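Local coordinates for protein spherulin-4 (Aspergillus clavatus, PDB 5C5G) that is a fungal glycoside hydrolase with a beta/alpha barrel that binds N-acetyl-D-galactosamine and probably cleaves galactosaminogalactan-type polysaccharide during its biosynthesis, at residues Val136-Ser141 / Thr164-Val169; Asp226-Thr231 / Ser246-Leu251. All coordinates share one frame; numbering follows the deposited sequence.

Interaction 1 of 2, residues Val136-Ser141 / Thr164-Val169; sequences VVKGTS and TADSTV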
loop_
_atom_site.group_PDB
_atom_site.type_symbol
_atom_site.label_atom_id
_atom_site.label_comp_id
_atom_site.label_asym_id
_atom_site.label_seq_id
_atom_site.Cartn_x
_atom_site.Cartn_y
_atom_site.Cartn_z
ATOM N N VAL A 136 -1.575 15.742 10.459
ATOM C CA VAL A 136 -0.611 15.147 11.374
ATOM C C VAL A 136 0.524 14.477 10.612
ATOM O O VAL A 136 1.704 14.687 10.916
ATOM C CB VAL A 136 -1.281 14.144 12.339
ATOM C CG1 VAL A 136 -0.237 13.425 13.196
ATOM C CG2 VAL A 136 -2.280 14.859 13.231
ATOM N N VAL A 137 0.205 13.680 9.600
ATOM C CA VAL A 137 1.253 13.028 8.841
ATOM C C VAL A 137 2.155 14.051 8.164
ATOM O O VAL A 137 3.389 13.938 8.214
ATOM C CB VAL A 137 0.659 12.097 7.800
ATOM C CG1 VAL A 137 1.743 11.527 6.886
ATOM C CG2 VAL A 137 -0.071 10.974 8.491
ATOM N N LYS A 138 1.560 15.051 7.527
ATOM C CA LYS A 138 2.333 16.057 6.799
ATOM C C LYS A 138 3.167 16.931 7.725
ATOM O O LYS A 138 4.153 17.518 7.284
ATOM C CB LYS A 138 1.409 16.943 5.964
ATOM C CG LYS A 138 0.612 16.205 4.892
ATOM C CD LYS A 138 1.465 15.635 3.769
ATOM C CE LYS A 138 0.583 14.996 2.683
ATOM N NZ LYS A 138 1.343 14.157 1.686
ATOM N N GLY A 139 2.777 17.046 8.995
ATOM C CA GLY A 139 3.441 17.955 9.915
ATOM C C GLY A 139 4.386 17.322 10.919
ATOM O O GLY A 139 5.009 18.025 11.718
ATOM N N THR A 140 4.515 16.002 10.892
ATOM C CA THR A 140 5.322 15.303 11.885
ATOM C C THR A 140 6.697 14.948 11.337
ATOM O O THR A 140 6.828 14.239 10.332
ATOM C CB THR A 140 4.610 14.033 12.373
ATOM O OG1 THR A 140 3.350 14.377 12.976
ATOM C CG2 THR A 140 5.444 13.327 13.419
ATOM N N SER A 141 7.729 15.450 12.013
ATOM C CA SER A 141 9.094 15.165 11.624
ATOM C C SER A 141 9.347 13.666 11.736
ATOM O O SER A 141 8.929 13.031 12.706
ATOM C CB SER A 141 10.073 15.916 12.521
ATOM O OG SER A 141 11.392 15.772 12.029
ATOM N N THR A 164 -8.150 13.696 0.256
ATOM C CA THR A 164 -7.485 13.731 1.560
ATOM C C THR A 164 -6.294 12.783 1.658
ATOM O O THR A 164 -5.550 12.809 2.640
ATOM C CB THR A 164 -8.470 13.436 2.712
ATOM O OG1 THR A 164 -8.905 12.070 2.703
ATOM C CG2 THR A 164 -9.666 14.336 2.603
ATOM N N ALA A 165 -6.092 11.956 0.645
ATOM C CA ALA A 165 -5.007 10.976 0.622
ATOM C C ALA A 165 -4.260 11.094 -0.700
ATOM O O ALA A 165 -4.811 11.579 -1.703
ATOM C CB ALA A 165 -5.543 9.562 0.801
ATOM N N ASP A 166 -3.015 10.648 -0.723
ATOM C CA ASP A 166 -2.275 10.532 -1.966
ATOM C C ASP A 166 -2.775 9.382 -2.819
ATOM O O ASP A 166 -2.843 9.491 -4.051
ATOM C CB ASP A 166 -0.792 10.375 -1.669
ATOM C CG ASP A 166 -0.223 11.599 -1.020
ATOM O OD1 ASP A 166 -0.193 12.653 -1.694
ATOM O OD2 ASP A 166 0.196 11.569 0.157
ATOM N N SER A 167 -3.168 8.289 -2.171
ATOM C CA SER A 167 -3.789 7.147 -2.850
ATOM C C SER A 167 -4.792 6.498 -1.942
ATOM O O SER A 167 -4.607 6.497 -0.721
ATOM C CB SER A 167 -2.745 6.111 -3.263
ATOM O OG SER A 167 -1.816 6.663 -4.181
ATOM N N THR A 168 -5.833 5.932 -2.543
ATOM C CA THR A 168 -6.860 5.215 -1.820
ATOM C C THR A 168 -7.053 3.861 -2.466
ATOM O O THR A 168 -7.245 3.768 -3.677
ATOM C CB THR A 168 -8.201 5.986 -1.853
ATOM O OG1 THR A 168 -8.054 7.236 -1.175
ATOM C CG2 THR A 168 -9.296 5.227 -1.168
ATOM N N VAL A 169 -7.021 2.816 -1.647
ATOM C CA VAL A 169 -7.306 1.456 -2.092
ATOM C C VAL A 169 -8.805 1.294 -2.234
ATOM O O VAL A 169 -9.522 1.101 -1.266
ATOM C CB VAL A 169 -6.741 0.418 -1.108
ATOM C CG1 VAL A 169 -6.923 -0.973 -1.682
ATOM C CG2 VAL A 169 -5.259 0.679 -0.799
#

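Interaction 2 of 2, residues Asp226-Thr231 / Ser246-Leu251; sequences DEIFIT and SEFVDL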
loop_
_atom_site.group_PDB
_atom_site.type_symbol
_atom_site.label_atom_id
_atom_site.label_comp_id
_atom_site.label_asym_id
_atom_site.label_seq_id
_atom_site.Cartn_x
_atom_site.Cartn_y
_atom_site.Cartn_z
ATOM N N ASP A 226 -3.107 3.783 -10.264
ATOM C CA ASP A 226 -1.685 4.115 -10.295
ATOM C C ASP A 226 -0.864 3.300 -9.307
ATOM O O ASP A 226 0.357 3.391 -9.340
ATOM C CB ASP A 226 -1.499 5.600 -10.010
ATOM C CG ASP A 226 -0.089 6.088 -10.267
ATOM O OD1 ASP A 226 0.400 5.916 -11.407
ATOM O OD2 ASP A 226 0.516 6.679 -9.336
ATOM N N GLU A 227 -1.502 2.510 -8.442
ATOM C CA GLU A 227 -0.783 1.578 -7.567
ATOM C C GLU A 227 -1.526 0.264 -7.582
ATOM O O GLU A 227 -2.751 0.265 -7.510
ATOM C CB GLU A 227 -0.635 2.103 -6.133
ATOM C CG GLU A 227 -0.291 3.585 -6.077
ATOM C CD GLU A 227 0.512 4.022 -4.877
ATOM O OE1 GLU A 227 1.241 3.182 -4.295
ATOM O OE2 GLU A 227 0.429 5.213 -4.535
ATOM N N ILE A 228 -0.801 -0.849 -7.711
ATOM C CA ILE A 228 -1.418 -2.148 -7.945
ATOM C C ILE A 228 -0.674 -3.255 -7.198
ATOM O O ILE A 228 0.556 -3.307 -7.235
ATOM C CB ILE A 228 -1.384 -2.501 -9.441
ATOM C CG1 ILE A 228 -2.074 -1.414 -10.267
ATOM C CG2 ILE A 228 -2.007 -3.867 -9.680
ATOM C CD1 ILE A 228 -1.914 -1.589 -11.756
ATOM N N PHE A 229 -1.438 -4.137 -6.558
ATOM C CA PHE A 229 -0.925 -5.410 -6.059
ATOM C C PHE A 229 -1.800 -6.506 -6.636
ATOM O O PHE A 229 -3.028 -6.438 -6.533
ATOM C CB PHE A 229 -1.016 -5.471 -4.543
ATOM C CG PHE A 229 -0.460 -6.738 -3.942
ATOM C CD1 PHE A 229 0.876 -7.068 -4.096
ATOM C CD2 PHE A 229 -1.267 -7.579 -3.183
ATOM C CE1 PHE A 229 1.386 -8.245 -3.522
ATOM C CE2 PHE A 229 -0.755 -8.738 -2.606
ATOM C CZ PHE A 229 0.560 -9.062 -2.772
ATOM N N ILE A 230 -1.177 -7.504 -7.263
ATOM C CA ILE A 230 -1.871 -8.672 -7.788
ATOM C C ILE A 230 -1.143 -9.901 -7.276
ATOM O O ILE A 230 0.082 -9.959 -7.361
ATOM C CB ILE A 230 -1.887 -8.674 -9.324
ATOM C CG1 ILE A 230 -2.801 -7.554 -9.812
ATOM C CG2 ILE A 230 -2.381 -10.021 -9.860
ATOM C CD1 ILE A 230 -2.711 -7.277 -11.320
ATOM N N THR A 231 -1.886 -10.869 -6.736
ATOM C CA THR A 231 -1.293 -12.112 -6.293
ATOM C C THR A 231 -2.205 -13.286 -6.537
ATOM O O THR A 231 -3.437 -13.182 -6.524
ATOM C CB THR A 231 -0.909 -12.060 -4.816
ATOM O OG1 THR A 231 -0.310 -13.310 -4.470
ATOM C CG2 THR A 231 -2.104 -11.799 -3.910
ATOM N N SER A 246 7.283 -12.536 -9.481
ATOM C CA SER A 246 8.314 -11.952 -10.332
ATOM C C SER A 246 7.729 -11.574 -11.696
ATOM O O SER A 246 8.097 -10.552 -12.262
ATOM C CB SER A 246 9.526 -12.878 -10.474
ATOM O OG SER A 246 9.154 -14.137 -10.975
ATOM N N GLU A 247 6.841 -12.415 -12.229
ATOM C CA GLU A 247 6.204 -12.143 -13.512
ATOM C C GLU A 247 5.328 -10.895 -13.422
ATOM O O GLU A 247 5.333 -10.067 -14.325
ATOM C CB GLU A 247 5.374 -13.344 -13.982
ATOM C CG GLU A 247 6.200 -14.530 -14.441
ATOM C CD GLU A 247 6.640 -15.469 -13.322
ATOM O OE1 GLU A 247 6.476 -15.182 -12.121
ATOM O OE2 GLU A 247 7.190 -16.534 -13.673
ATOM N N PHE A 248 4.572 -10.769 -12.339
ATOM C CA PHE A 248 3.772 -9.582 -12.111
ATOM C C PHE A 248 4.640 -8.324 -12.121
ATOM O O PHE A 248 4.332 -7.364 -12.812
ATOM C CB PHE A 248 3.000 -9.721 -10.787
ATOM C CG PHE A 248 2.449 -8.432 -10.251
ATOM C CD1 PHE A 248 1.554 -7.672 -10.978
ATOM C CD2 PHE A 248 2.852 -7.966 -9.021
ATOM C CE1 PHE A 248 1.075 -6.470 -10.467
ATOM C CE2 PHE A 248 2.361 -6.780 -8.514
ATOM C CZ PHE A 248 1.480 -6.035 -9.247
ATOM N N VAL A 249 5.731 -8.325 -11.362
ATOM C CA VAL A 249 6.555 -7.133 -11.309
ATOM C C VAL A 249 7.210 -6.870 -12.676
ATOM O O VAL A 249 7.323 -5.720 -13.093
ATOM C CB VAL A 249 7.572 -7.188 -10.171
ATOM C CG1 VAL A 249 8.387 -5.897 -10.144
ATOM C CG2 VAL A 249 6.850 -7.365 -8.851
ATOM N N ASP A 250 7.609 -7.917 -13.392
ATOM C CA ASP A 250 8.154 -7.739 -14.736
ATOM C C ASP A 250 7.143 -7.021 -15.638
ATOM O O ASP A 250 7.508 -6.177 -16.455
ATOM C CB ASP A 250 8.518 -9.087 -15.392
ATOM C CG ASP A 250 9.814 -9.693 -14.861
ATOM O OD1 ASP A 250 10.566 -9.015 -14.134
ATOM O OD2 ASP A 250 10.088 -10.865 -15.204
ATOM N N LEU A 251 5.872 -7.372 -15.507
ATOM C CA LEU A 251 4.841 -6.746 -16.323
ATOM C C LEU A 251 4.615 -5.306 -15.894
ATOM O O LEU A 251 4.321 -4.437 -16.717
ATOM C CB LEU A 251 3.531 -7.523 -16.210
ATOM C CG LEU A 251 3.568 -8.863 -16.928
ATOM C CD1 LEU A 251 2.409 -9.722 -16.441
ATOM C CD2 LEU A 251 3.516 -8.674 -18.446
#

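Interaction 1 of 2, residues Val136-Ser141 / Thr164-Val169
The carboxylate of D166 meets the ammonium group of K138 through one oxygen: D166 OD2 receives K138 NZ on its syn lone pair, at 3.2 Å, while D166 OD1 is 4.0 Å from K138 NZ. The salt bridge is therefore one-sided rather than shared equally by the two oxygens. A second flat group, the V136 carbonyl, accepts two hydrogen bonds from opposite faces of its plane. T140 OG1 donates one, 2.7 Å from V136 O. G139 N donates the other, 3.2 Å from V136 O. Threonine suits this place because its hydroxyl can fold back onto a carbonyl four residues earlier, near the end of helix 124-139. In the beta/alpha barrel this helix returns the chain to the end where the parallel strands begin, and K138 sits on its last turn, at the surface and away from the sugar-binding residues, facing the residue just before strand 167-172. H147, just before strand 148-152, and V149 within it supply the stronger partners: H147 O for K138 NZ, and the V149 amide for D166 OD2. The salt bridge thus adds to hydrogen bonds that already place both groups. Near the carboxyl end of a helix the lysine's positive charge is probably favourable. Lysine is also long enough for the span: its chain bends once at chi2 (-67°) and then runs extended, approaching D166 from the opposite direction.

Interaction 2 of 2, residues Asp226-Thr231 / Ser246-Leu251
I228 touches F248 with both its side chain and its backbone. Its CG2 methyl is 4.1 Å from F248 CE1, and its carbonyl oxygen lies in the plane of the ring, at the edge, 3.5 Å from F248 CZ. There the slightly positive rim hydrogens suit an oxygen. The I228 side chain also packs on V221 of helix 212-224. Next in the strand, F229 turns its side chain away and meets the helix through its backbone, F229 CA being 4.0 Å from F248 CZ. The F229 side chain is about 3 Å from a bound 1,2-ethanediol, probably from the crystallisation liquor, and about 8 Å from that of E172, which binds N-acetyl-D-galactosamine in another structure of this protein. I230 points back to the helix and lies over one face of F248. On that face its amide nitrogen stands toward the rim, 3.6 Å above the ring plane, while I230 CB makes a CH-pi contact, 4.1 Å from the ring centroid and 23° off the normal. Branched at CB, isoleucine brings broad apolar surface close to the strand and suits the buried layer between barrel and helix. The phenylalanine has CG anti to the backbone N (chi1 164°), which carries the ring from the helix toward strand 227-230; it also touches V10 of strand 9-13. Helix and strand run nearly antiparallel, at 156° with axes 9.5 Å apart, the buried packing of the last beta/alpha unit of a TIM barrel.

How the interactions relate
Interaction 1 precedes interaction 2 along the chain, and their centres lie 24 Å apart on opposite sides of the centre of the chain. Both reach the same closed parallel sheet: 164-169 leads into strand 167-172, the sixth, and 226-231 carries strand 227-230, the eighth, with strand 198-203 between them. The two contacts meet where S167 OG lies 2.7 Å from E227 OE2, a probable hydrogen bond. Interaction 1 joins helix 124-139 to the start of strand 167-172, two strands on in barrel order from strand 112-116, which precedes that helix, whereas interaction 2 packs helix 245-252 on the strand just before it.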